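Local coordinates for protein aerobactin synthase IucA (PDB 5JM8) that binds ATP and magnesium and probably couples citrate to an acetylated hydroxylysine in the assembly of the siderophore aerobactin, at residues A16-N21 with L145-A150; R512-L517 with Y532-P537; A307-W312 with D462-A467; Q200-F205 with L223-P228. All coordinates share one frame; numbering follows the deposited sequence.

Interaction 1. Residues A16-N21 with L145-A150; sequences AQCFLN and LLVGHA. With ATP (adenosine-5'-triphosphate), chain I.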
# COMPACT_ATOMS: atom_id res chain seq x y z
N ALA A 16 -6.84 9.07 -38.75
CA ALA A 16 -6.73 9.11 -40.20
C ALA A 16 -5.48 8.36 -40.65
O ALA A 16 -5.48 7.72 -41.70
CB ALA A 16 -6.69 10.54 -40.69
N GLN A 17 -4.43 8.42 -39.84
CA GLN A 17 -3.16 7.79 -40.19
C GLN A 17 -3.32 6.27 -40.29
O GLN A 17 -2.58 5.62 -41.02
CB GLN A 17 -2.09 8.15 -39.17
CG GLN A 17 -0.67 7.96 -39.69
CD GLN A 17 -0.29 8.98 -40.74
OE1 GLN A 17 -0.33 10.19 -40.50
NE2 GLN A 17 0.08 8.50 -41.92
N CYS A 18 -4.27 5.73 -39.54
CA CYS A 18 -4.57 4.30 -39.59
C CYS A 18 -5.19 3.92 -40.93
O CYS A 18 -4.78 2.96 -41.56
CB CYS A 18 -5.51 3.90 -38.45
SG CYS A 18 -4.79 4.03 -36.80
N PHE A 19 -6.19 4.70 -41.33
CA PHE A 19 -6.84 4.50 -42.62
C PHE A 19 -5.82 4.59 -43.74
O PHE A 19 -5.77 3.72 -44.62
CB PHE A 19 -7.95 5.55 -42.82
CG PHE A 19 -8.62 5.49 -44.16
CD1 PHE A 19 -8.11 6.18 -45.24
CD2 PHE A 19 -9.77 4.74 -44.34
CE1 PHE A 19 -8.73 6.13 -46.48
CE2 PHE A 19 -10.40 4.68 -45.57
CZ PHE A 19 -9.88 5.37 -46.64
N LEU A 20 -4.98 5.62 -43.69
CA LEU A 20 -4.03 5.90 -44.76
C LEU A 20 -2.86 4.92 -44.77
O LEU A 20 -2.50 4.40 -45.83
CB LEU A 20 -3.51 7.33 -44.64
CG LEU A 20 -4.57 8.42 -44.80
CD1 LEU A 20 -4.00 9.79 -44.48
CD2 LEU A 20 -5.17 8.41 -46.20
N ASN A 21 -2.25 4.66 -43.61
CA ASN A 21 -1.13 3.73 -43.53
C ASN A 21 -1.55 2.32 -43.91
O ASN A 21 -0.80 1.58 -44.55
CB ASN A 21 -0.51 3.72 -42.13
CG ASN A 21 0.28 4.98 -41.84
OD1 ASN A 21 0.31 5.92 -42.64
ND2 ASN A 21 0.93 5.01 -40.68
N LEU A 145 -4.94 2.42 -24.88
CA LEU A 145 -4.99 2.37 -26.34
C LEU A 145 -6.22 3.11 -26.87
O LEU A 145 -7.35 2.65 -26.73
CB LEU A 145 -5.00 0.92 -26.83
CG LEU A 145 -5.00 0.71 -28.35
CD1 LEU A 145 -3.70 1.18 -28.97
CD2 LEU A 145 -5.26 -0.75 -28.70
N LEU A 146 -5.98 4.27 -27.49
CA LEU A 146 -7.05 5.10 -28.03
C LEU A 146 -7.06 5.09 -29.55
O LEU A 146 -8.07 5.43 -30.17
CB LEU A 146 -6.91 6.54 -27.53
CG LEU A 146 -6.99 6.77 -26.02
CD1 LEU A 146 -6.96 8.27 -25.73
CD2 LEU A 146 -8.23 6.12 -25.41
N VAL A 147 -5.95 4.70 -30.16
CA VAL A 147 -5.85 4.65 -31.62
C VAL A 147 -6.39 3.33 -32.14
O VAL A 147 -7.02 3.28 -33.20
CB VAL A 147 -4.40 4.83 -32.10
CG1 VAL A 147 -4.31 4.64 -33.61
CG2 VAL A 147 -3.87 6.20 -31.70
N GLY A 148 -6.14 2.26 -31.40
CA GLY A 148 -6.57 0.93 -31.81
C GLY A 148 -5.55 0.30 -32.73
O GLY A 148 -4.36 0.59 -32.64
N HIS A 149 -6.02 -0.56 -33.63
CA HIS A 149 -5.14 -1.23 -34.59
C HIS A 149 -4.54 -0.22 -35.56
O HIS A 149 -5.27 0.50 -36.25
CB HIS A 149 -5.91 -2.31 -35.36
CG HIS A 149 -5.03 -3.35 -35.97
ND1 HIS A 149 -3.99 -3.04 -36.83
CD2 HIS A 149 -5.03 -4.70 -35.86
CE1 HIS A 149 -3.39 -4.15 -37.21
NE2 HIS A 149 -4.01 -5.17 -36.64
N ALA A 150 -3.22 -0.17 -35.62
CA ALA A 150 -2.52 0.88 -36.35
C ALA A 150 -2.66 0.71 -37.86
O ALA A 150 -2.48 1.67 -38.61
CB ALA A 150 -1.05 0.90 -35.96
PG ATP I . -8.32 -11.45 -25.74
O1G ATP I . -9.06 -10.89 -24.55
O2G ATP I . -6.86 -11.07 -25.78
O3G ATP I . -8.56 -12.93 -25.98
PB ATP I . -9.42 -11.28 -28.43
O1B ATP I . -10.61 -10.49 -28.89
O2B ATP I . -9.51 -12.79 -28.35
O3B ATP I . -8.93 -10.66 -27.01
PA ATP I . -8.14 -10.85 -30.96
O1A ATP I . -9.20 -11.80 -31.46
O2A ATP I . -6.71 -11.03 -31.39
O3A ATP I . -8.15 -10.88 -29.35
O5' ATP I . -8.56 -9.33 -31.29
C5' ATP I . -7.68 -8.30 -30.86
C4' ATP I . -8.43 -7.02 -30.53
O4' ATP I . -7.47 -6.02 -30.17
C3' ATP I . -9.24 -6.47 -31.70
O3' ATP I . -10.57 -6.19 -31.27
C2' ATP I . -8.52 -5.21 -32.14
O2' ATP I . -9.43 -4.15 -32.42
C1' ATP I . -7.63 -4.84 -30.97
N9 ATP I . -6.30 -4.38 -31.41
C8 ATP I . -5.79 -3.16 -31.13
N7 ATP I . -4.56 -3.02 -31.67
C5 ATP I . -4.26 -4.16 -32.31
C6 ATP I . -3.12 -4.67 -33.09
N6 ATP I . -2.03 -3.88 -33.28
N1 ATP I . -3.20 -5.92 -33.60
C2 ATP I . -4.29 -6.70 -33.40
N3 ATP I . -5.36 -6.29 -32.71
C4 ATP I . -5.41 -5.06 -32.14
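Cys18 of helix 14-26 meets Val147 and the backbone around His149 and Ala150. The tight spot is at the sulfur: Cys18 SG lies 3.3 Å from Val147 CG1. The Cys18 torsion (chi1 -67°) sets SG anti to the carbonyl carbon and aims it at the loop. Val147 answers with CG1, the methyl anti to its backbone N. Beside this pair, the CA-H of Cys18 points at Ala150 O, with Cys18 CA 3.5 Å away. The looser side is at Ala150, which is partly exposed. Ala150 CB stays 4.9 Å from Cys18 SG, and only the Ala150 carbonyl comes near. Ala16 and Leu20 pack on strand 64-72 and helix 82-96, and Gln369 holds the loop through the N-H of Leu146 and Val147. On its far side the loop carries the nucleotide. The adenine lies over one face of the His149 ring, with ATP C6 3.4 Å above the ring plane and displaced toward the rim. His149 ND1 is engaged with the N-H of Phe151, which helps fix the ring's rotation. Leu145 CD2 touches the base, 3.5 Å from ATP C8. The arrangement is that of an adenine-binding loop in an ATP pocket, backed by an N-terminal helix.

Interaction 2. Residues R512-L517 with Y532-P537; sequences RVRTLL and YVLENP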
# COMPACT_ATOMS: atom_id res chain seq x y z
N ARG A 512 19.57 -5.16 -35.60
CA ARG A 512 19.78 -5.80 -34.31
C ARG A 512 18.92 -7.04 -34.17
O ARG A 512 19.39 -8.09 -33.73
CB ARG A 512 19.45 -4.84 -33.16
CG ARG A 512 20.49 -3.76 -32.94
CD ARG A 512 20.34 -3.11 -31.58
NE ARG A 512 21.49 -2.27 -31.26
CZ ARG A 512 22.54 -2.66 -30.54
NH1 ARG A 512 22.59 -3.89 -30.03
NH2 ARG A 512 23.53 -1.82 -30.32
N VAL A 513 17.65 -6.91 -34.54
CA VAL A 513 16.72 -8.03 -34.46
C VAL A 513 17.20 -9.19 -35.32
O VAL A 513 17.16 -10.34 -34.89
CB VAL A 513 15.31 -7.60 -34.91
CG1 VAL A 513 14.35 -8.78 -34.85
CG2 VAL A 513 14.80 -6.46 -34.04
N ARG A 514 17.66 -8.87 -36.53
CA ARG A 514 18.14 -9.89 -37.46
C ARG A 514 19.29 -10.68 -36.85
O ARG A 514 19.31 -11.91 -36.91
CB ARG A 514 18.59 -9.25 -38.77
CG ARG A 514 19.07 -10.24 -39.82
CD ARG A 514 19.56 -9.53 -41.07
NE ARG A 514 20.59 -8.54 -40.76
CZ ARG A 514 20.98 -7.58 -41.59
NH1 ARG A 514 20.43 -7.47 -42.79
NH2 ARG A 514 21.92 -6.73 -41.21
N THR A 515 20.26 -9.96 -36.27
CA THR A 515 21.41 -10.58 -35.62
C THR A 515 20.97 -11.60 -34.58
O THR A 515 21.46 -12.73 -34.56
CB THR A 515 22.29 -9.52 -34.92
OG1 THR A 515 22.75 -8.56 -35.87
CG2 THR A 515 23.50 -10.18 -34.25
N LEU A 516 20.04 -11.21 -33.72
CA LEU A 516 19.59 -12.07 -32.65
C LEU A 516 18.68 -13.19 -33.17
O LEU A 516 18.70 -14.30 -32.63
CB LEU A 516 18.87 -11.25 -31.58
CG LEU A 516 19.75 -10.18 -30.93
CD1 LEU A 516 18.95 -9.34 -29.95
CD2 LEU A 516 20.95 -10.80 -30.23
N LEU A 517 17.91 -12.91 -34.22
CA LEU A 517 17.08 -13.93 -34.85
C LEU A 517 17.96 -14.98 -35.52
O LEU A 517 17.59 -16.16 -35.60
CB LEU A 517 16.13 -13.32 -35.87
CG LEU A 517 14.92 -12.52 -35.37
CD1 LEU A 517 14.15 -11.93 -36.55
CD2 LEU A 517 14.00 -13.38 -34.53
N TYR A 532 12.64 -18.65 -43.22
CA TYR A 532 11.66 -17.86 -43.96
C TYR A 532 11.76 -16.38 -43.61
O TYR A 532 11.86 -15.53 -44.50
CB TYR A 532 10.25 -18.38 -43.68
CG TYR A 532 9.16 -17.70 -44.48
CD1 TYR A 532 8.93 -18.06 -45.80
CD2 TYR A 532 8.35 -16.73 -43.91
CE1 TYR A 532 7.92 -17.45 -46.54
CE2 TYR A 532 7.34 -16.12 -44.64
CZ TYR A 532 7.13 -16.49 -45.95
OH TYR A 532 6.13 -15.88 -46.68
N VAL A 533 11.75 -16.10 -42.32
CA VAL A 533 11.86 -14.74 -41.81
C VAL A 533 13.10 -14.03 -42.35
O VAL A 533 13.02 -12.90 -42.83
CB VAL A 533 11.91 -14.72 -40.26
CG1 VAL A 533 12.31 -13.34 -39.74
CG2 VAL A 533 10.57 -15.15 -39.68
N LEU A 534 14.24 -14.69 -42.25
CA LEU A 534 15.52 -14.05 -42.54
C LEU A 534 15.89 -14.01 -44.02
O LEU A 534 16.71 -13.18 -44.42
CB LEU A 534 16.63 -14.79 -41.78
CG LEU A 534 16.64 -14.62 -40.27
CD1 LEU A 534 17.49 -15.69 -39.63
CD2 LEU A 534 17.15 -13.24 -39.90
N GLU A 535 15.29 -14.88 -44.82
CA GLU A 535 15.82 -15.16 -46.15
C GLU A 535 14.78 -15.10 -47.28
O GLU A 535 15.14 -14.80 -48.42
CB GLU A 535 16.48 -16.55 -46.15
CG GLU A 535 17.40 -16.76 -44.95
CD GLU A 535 18.72 -17.39 -45.33
OE1 GLU A 535 18.71 -18.49 -45.91
OE2 GLU A 535 19.77 -16.77 -45.04
N ASN A 536 13.52 -15.37 -46.99
CA ASN A 536 12.49 -15.29 -48.02
C ASN A 536 12.24 -13.83 -48.39
O ASN A 536 11.89 -13.03 -47.52
CB ASN A 536 11.19 -15.95 -47.55
CG ASN A 536 10.34 -16.44 -48.70
OD1 ASN A 536 10.69 -17.40 -49.38
ND2 ASN A 536 9.20 -15.79 -48.92
N PRO A 537 12.44 -13.48 -49.68
CA PRO A 537 12.34 -12.07 -50.09
C PRO A 537 10.99 -11.42 -49.76
O PRO A 537 10.96 -10.24 -49.41
CB PRO A 537 12.55 -12.12 -51.61
CG PRO A 537 13.31 -13.36 -51.84
CD PRO A 537 12.82 -14.34 -50.81
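Arg514 and Leu534 mark where the two segments come nearest, with Arg514 CA 7.1 Å from Leu534 CA. Segment 512-517 is helical throughout and lies within helix 506-521. Segment 532-537 holds the last turn of helix 528-535. Its helix ends at Glu535, and Asn536 is the first residue to leave helical angles, although Asn536 N still bonds back to Tyr532 O. The contact between the side chains is apolar. Leu534 supplies both of its methyls. CD2 presses on the aliphatic stem of Arg514, 3.6 Å from Arg514 CG. CD1 turns to the end of the other segment and lies 4.1 Å from Leu517 O. The Leu534 torsion (chi1 -70°) places CG toward the other helix, where both methyls find partners. Arg514 CG is anti to the backbone N (chi1 -179°), beside the leucine; the chain bends only later, at chi3. Leu517 CB is 4.2 Å from Leu534 CD2. Leu517 also reaches a second partner: its CD1 is 3.9 Å from Val533 CG1, and these two side chains meet at about a right angle. Leu487 of helix 475-500 and Leu571 both touch Leu517 and Val533, so the pair belongs to a larger apolar core. Phe414 of helix 394-420 also packs on Leu517. The arrangement is that of two successive helices packed against each other and on helices 394-420 and 475-500, in the FhuF-like region.

Interaction 3. Residues A307-W312 with D462-A467; sequences AQTDDW and DTIGEA
Thr309 is the one residue of segment 307-312 that touches segment 462-467, and it does so with its methyl. The apolar contacts come first. Thr309 CG2 lies 3.7 Å from Ile464 CG2, the two side chains crossing at about a right angle. The same methyl is 3.9 Å from Thr463 OG1, a van der Waals approach to a hydroxyl. Ile464 also packs on Leu306 of helix 294-306. Within 307-312, the Ala307 methyl sits over the centre of one face of the Trp312 ring, with CB 3.6 Å above its plane.

The hydroxyls bond to partners outside the two segments. With chi1 at 64°, Thr309 holds OG1 between its backbone N and carbonyl carbon, and the methyl is left to face the loop. That OG1 is hydrogen-bonded to Leu306 O and to Trp460 NE1. Thr463 OG1 is likewise bonded to Trp460 O. Trp460 therefore serves both threonines, although it lies outside both segments. A salt bridge from Glu466 to Arg302 adds a charged tie between the loop and helix 294-306.

Local backbone features shape the two sides. Thr309 sits at the N-cap position of helix 310-318. Gly465 takes a positive phi (78°) and forms a Schellman motif.

Only 76 Å² is buried between the segments, so the direct contact is slight. Its chemistry suggests that this surface junction probably relies more on the surrounding bonds of Trp460 and Arg302 than on the methyl contact itself.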
# COMPACT_ATOMS: atom_id res chain seq x y z
N ALA A 307 -0.59 -28.28 -20.82
CA ALA A 307 0.35 -27.57 -19.96
C ALA A 307 0.68 -28.36 -18.70
O ALA A 307 1.53 -27.95 -17.90
CB ALA A 307 -0.19 -26.20 -19.60
N GLN A 308 0.01 -29.49 -18.51
CA GLN A 308 0.27 -30.37 -17.38
C GLN A 308 1.25 -31.48 -17.75
O GLN A 308 1.67 -32.26 -16.88
CB GLN A 308 -1.04 -30.99 -16.87
CG GLN A 308 -1.97 -29.99 -16.22
CD GLN A 308 -1.38 -29.36 -14.97
OE1 GLN A 308 -0.95 -28.20 -14.99
NE2 GLN A 308 -1.34 -30.12 -13.88
N THR A 309 1.61 -31.56 -19.02
CA THR A 309 2.53 -32.58 -19.50
C THR A 309 3.97 -32.23 -19.16
O THR A 309 4.28 -31.07 -18.87
CB THR A 309 2.41 -32.80 -21.01
OG1 THR A 309 2.80 -31.60 -21.71
CG2 THR A 309 0.98 -33.16 -21.39
N ASP A 310 4.84 -33.23 -19.21
CA ASP A 310 6.23 -33.05 -18.81
C ASP A 310 7.02 -32.23 -19.84
O ASP A 310 7.96 -31.52 -19.47
CB ASP A 310 6.90 -34.41 -18.61
CG ASP A 310 6.27 -35.20 -17.48
OD1 ASP A 310 5.78 -34.58 -16.51
OD2 ASP A 310 6.27 -36.45 -17.56
N ASP A 311 6.65 -32.32 -21.11
CA ASP A 311 7.34 -31.56 -22.15
C ASP A 311 7.04 -30.07 -22.05
O ASP A 311 7.91 -29.24 -22.31
CB ASP A 311 6.96 -32.08 -23.54
CG ASP A 311 7.65 -33.38 -23.90
OD1 ASP A 311 8.56 -33.80 -23.16
OD2 ASP A 311 7.29 -33.97 -24.94
N TRP A 312 5.81 -29.72 -21.68
CA TRP A 312 5.49 -28.34 -21.35
C TRP A 312 6.33 -27.91 -20.17
O TRP A 312 6.92 -26.83 -20.16
CB TRP A 312 4.01 -28.17 -21.01
CG TRP A 312 3.67 -26.76 -20.63
CD1 TRP A 312 3.89 -26.16 -19.42
CD2 TRP A 312 3.06 -25.78 -21.46
NE1 TRP A 312 3.45 -24.86 -19.46
CE2 TRP A 312 2.93 -24.60 -20.70
CE3 TRP A 312 2.59 -25.78 -22.78
CZ2 TRP A 312 2.37 -23.44 -21.21
CZ3 TRP A 312 2.03 -24.62 -23.29
CH2 TRP A 312 1.93 -23.46 -22.50
N ASP A 462 -0.63 -36.63 -28.54
CA ASP A 462 -1.09 -38.00 -28.31
C ASP A 462 -1.19 -38.30 -26.82
O ASP A 462 -2.08 -39.03 -26.38
CB ASP A 462 -0.14 -39.02 -28.96
CG ASP A 462 -0.53 -39.37 -30.39
OD1 ASP A 462 -1.72 -39.25 -30.75
OD2 ASP A 462 0.37 -39.79 -31.15
N THR A 463 -0.26 -37.74 -26.06
CA THR A 463 -0.16 -38.01 -24.63
C THR A 463 -1.42 -37.58 -23.88
O THR A 463 -1.73 -38.12 -22.82
CB THR A 463 1.06 -37.30 -24.01
OG1 THR A 463 0.92 -35.88 -24.16
CG2 THR A 463 2.34 -37.75 -24.69
N ILE A 464 -2.14 -36.61 -24.44
CA ILE A 464 -3.42 -36.17 -23.88
C ILE A 464 -4.58 -36.49 -24.83
O ILE A 464 -5.73 -36.14 -24.56
CB ILE A 464 -3.41 -34.65 -23.57
CG1 ILE A 464 -3.16 -33.82 -24.83
CG2 ILE A 464 -2.36 -34.34 -22.52
CD1 ILE A 464 -3.36 -32.33 -24.63
N GLY A 465 -4.27 -37.15 -25.94
CA GLY A 465 -5.28 -37.65 -26.86
C GLY A 465 -5.89 -36.59 -27.76
O GLY A 465 -7.01 -36.74 -28.24
N GLU A 466 -5.13 -35.52 -28.01
CA GLU A 466 -5.58 -34.44 -28.87
C GLU A 466 -4.76 -34.37 -30.15
O GLU A 466 -4.53 -33.30 -30.69
CB GLU A 466 -5.50 -33.11 -28.12
CG GLU A 466 -6.27 -33.08 -26.81
CD GLU A 466 -7.74 -32.75 -27.02
OE1 GLU A 466 -8.11 -32.35 -28.14
OE2 GLU A 466 -8.52 -32.89 -26.05
N ALA A 467 -4.32 -35.53 -30.62
CA ALA A 467 -3.52 -35.62 -31.83
C ALA A 467 -4.30 -35.16 -33.06
O ALA A 467 -3.73 -34.67 -34.03
CB ALA A 467 -3.01 -37.04 -32.03

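Interaction 4. Residues Q200-F205 with L223-P228; sequences QRLTRF and LFPLHP
Phe205 and Pro225 bring two rings together at a slant. Phe205 CE2 is 3.8 Å from Pro225 CB, and the neighbouring CD2 is 4.1 Å from Pro225 CG. Phe205 has CG anti to its backbone N (chi1 -175°), which carries the ring out from the helix to the proline. Leu179, Ile277 and Leu348 from three nearby strands also pack on this side chain. The other flat group is the guanidinium of Arg204, which has Arg201 CD near the rim of one face and is salt-bridged to Asp275. Leu202 completes the contact. Its CB lies 3.6 Å from Leu223 O, and its CD2 is 4.2 Å from Pro225 CD. The leucine and the proline meet at about a right angle. The helix segment and the strand segment come within 8.2 Å of each other, axis to axis, with a crossing angle of 69°. From the same helix, Gln200 NE2 bonds to Leu217 O of the second subunit, and Thr203 packs on Thr203 of that subunit. His227, just past the strand, caps the next helix through its ND1. This is a helix packed on an antiparallel sheet at strand 221-226, the outermost strand within the chain, with apolar side chains as the filling and a subunit interface beside it.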
# COMPACT_ATOMS: atom_id res chain seq x y z
N GLN A 200 -17.07 -25.95 -8.63
CA GLN A 200 -16.12 -25.35 -7.70
C GLN A 200 -15.54 -24.02 -8.21
O GLN A 200 -15.29 -23.12 -7.41
CB GLN A 200 -14.99 -26.34 -7.42
CG GLN A 200 -15.40 -27.54 -6.58
CD GLN A 200 -14.43 -28.70 -6.67
OE1 GLN A 200 -13.54 -28.71 -7.53
NE2 GLN A 200 -14.58 -29.67 -5.79
N ARG A 201 -15.32 -23.91 -9.52
CA ARG A 201 -14.82 -22.65 -10.09
C ARG A 201 -15.78 -21.51 -9.82
O ARG A 201 -15.40 -20.48 -9.26
CB ARG A 201 -14.60 -22.75 -11.60
CG ARG A 201 -13.20 -23.18 -12.07
CD ARG A 201 -12.04 -22.41 -11.45
NE ARG A 201 -11.49 -21.36 -12.30
CZ ARG A 201 -10.84 -21.56 -13.44
NH1 ARG A 201 -10.70 -22.79 -13.93
NH2 ARG A 201 -10.36 -20.53 -14.12
N LEU A 202 -17.03 -21.69 -10.24
CA LEU A 202 -18.05 -20.67 -10.12
C LEU A 202 -18.27 -20.29 -8.66
O LEU A 202 -18.61 -19.15 -8.35
CB LEU A 202 -19.36 -21.15 -10.75
CG LEU A 202 -19.25 -21.57 -12.22
CD1 LEU A 202 -20.57 -22.14 -12.73
CD2 LEU A 202 -18.81 -20.39 -13.08
N THR A 203 -18.07 -21.26 -7.77
CA THR A 203 -18.16 -21.00 -6.34
C THR A 203 -17.03 -20.07 -5.91
O THR A 203 -17.28 -19.06 -5.25
CB THR A 203 -18.08 -22.31 -5.52
OG1 THR A 203 -19.20 -23.15 -5.84
CG2 THR A 203 -18.09 -22.01 -4.04
N ARG A 204 -15.81 -20.42 -6.29
CA ARG A 204 -14.64 -19.59 -5.97
C ARG A 204 -14.76 -18.22 -6.61
O ARG A 204 -14.57 -17.20 -5.95
CB ARG A 204 -13.35 -20.26 -6.44
CG ARG A 204 -12.09 -19.59 -5.92
CD ARG A 204 -10.83 -20.18 -6.54
NE ARG A 204 -10.65 -19.76 -7.93
CZ ARG A 204 -9.68 -20.21 -8.72
NH1 ARG A 204 -9.59 -19.77 -9.97
NH2 ARG A 204 -8.81 -21.11 -8.27
N PHE A 205 -15.09 -18.20 -7.90
CA PHE A 205 -15.19 -16.96 -8.66
C PHE A 205 -16.25 -16.04 -8.07
O PHE A 205 -16.01 -14.85 -7.88
CB PHE A 205 -15.50 -17.26 -10.13
CG PHE A 205 -15.50 -16.04 -11.01
CD1 PHE A 205 -14.33 -15.60 -11.60
CD2 PHE A 205 -16.68 -15.35 -11.25
CE1 PHE A 205 -14.33 -14.48 -12.42
CE2 PHE A 205 -16.68 -14.23 -12.06
CZ PHE A 205 -15.51 -13.80 -12.65
N LEU A 223 -24.28 -19.76 -8.95
CA LEU A 223 -24.09 -18.38 -9.40
C LEU A 223 -23.33 -18.38 -10.73
O LEU A 223 -22.32 -19.06 -10.87
CB LEU A 223 -23.35 -17.57 -8.35
CG LEU A 223 -24.05 -17.43 -7.00
CD1 LEU A 223 -23.13 -16.75 -5.99
CD2 LEU A 223 -25.35 -16.66 -7.14
N PHE A 224 -23.83 -17.59 -11.68
CA PHE A 224 -23.34 -17.61 -13.05
C PHE A 224 -23.07 -16.18 -13.53
O PHE A 224 -24.00 -15.39 -13.66
CB PHE A 224 -24.35 -18.31 -13.95
CG PHE A 224 -23.88 -18.52 -15.36
CD1 PHE A 224 -23.14 -19.64 -15.70
CD2 PHE A 224 -24.20 -17.61 -16.35
CE1 PHE A 224 -22.72 -19.84 -17.00
CE2 PHE A 224 -23.78 -17.80 -17.65
CZ PHE A 224 -23.04 -18.92 -17.97
N PRO A 225 -21.79 -15.84 -13.79
CA PRO A 225 -21.46 -14.46 -14.14
C PRO A 225 -21.78 -14.09 -15.58
O PRO A 225 -21.67 -14.94 -16.47
CB PRO A 225 -19.95 -14.40 -13.89
CG PRO A 225 -19.49 -15.78 -14.21
CD PRO A 225 -20.60 -16.70 -13.77
N LEU A 226 -22.17 -12.84 -15.80
CA LEU A 226 -22.50 -12.34 -17.14
C LEU A 226 -21.95 -10.94 -17.38
O LEU A 226 -21.74 -10.17 -16.45
CB LEU A 226 -24.01 -12.32 -17.35
CG LEU A 226 -24.69 -13.64 -17.75
CD1 LEU A 226 -25.10 -14.43 -16.53
CD2 LEU A 226 -25.89 -13.37 -18.64
N HIS A 227 -21.73 -10.63 -18.66
CA HIS A 227 -21.38 -9.27 -19.07
C HIS A 227 -22.66 -8.43 -18.99
O HIS A 227 -23.70 -8.85 -19.51
CB HIS A 227 -20.80 -9.28 -20.49
CG HIS A 227 -20.25 -7.95 -20.93
ND1 HIS A 227 -21.03 -6.83 -21.06
CD2 HIS A 227 -19.00 -7.59 -21.29
CE1 HIS A 227 -20.28 -5.82 -21.47
NE2 HIS A 227 -19.04 -6.25 -21.61
N PRO A 228 -22.60 -7.26 -18.34
CA PRO A 228 -23.82 -6.47 -18.12
C PRO A 228 -24.62 -6.20 -19.39
O PRO A 228 -25.85 -6.13 -19.33
CB PRO A 228 -23.29 -5.16 -17.53
CG PRO A 228 -22.02 -5.54 -16.87
CD PRO A 228 -21.42 -6.61 -17.73

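How the interactions relate
Following the chain from the N terminus, the four contacts come in series, and none nests in or crosses another. Interaction 1 closes a loop of 123 residues, which holds the five-stranded antiparallel sheet and helices 82-96 and 101-124, and sets the N-terminal helix behind the loop that lines the ATP pocket. Interaction 4 closes next, a short local loop joining helix 198-209 to strand 221-226. Interaction 3 then spans 149 residues and ties the IucA/IucC region to the FhuF-like region. Interaction 2 closes last, within the C-terminal helices. Interactions 3 and 4 have nearest atoms about 11 Å apart, while interactions 2 and 4 lie on opposite sides of the chain's centre.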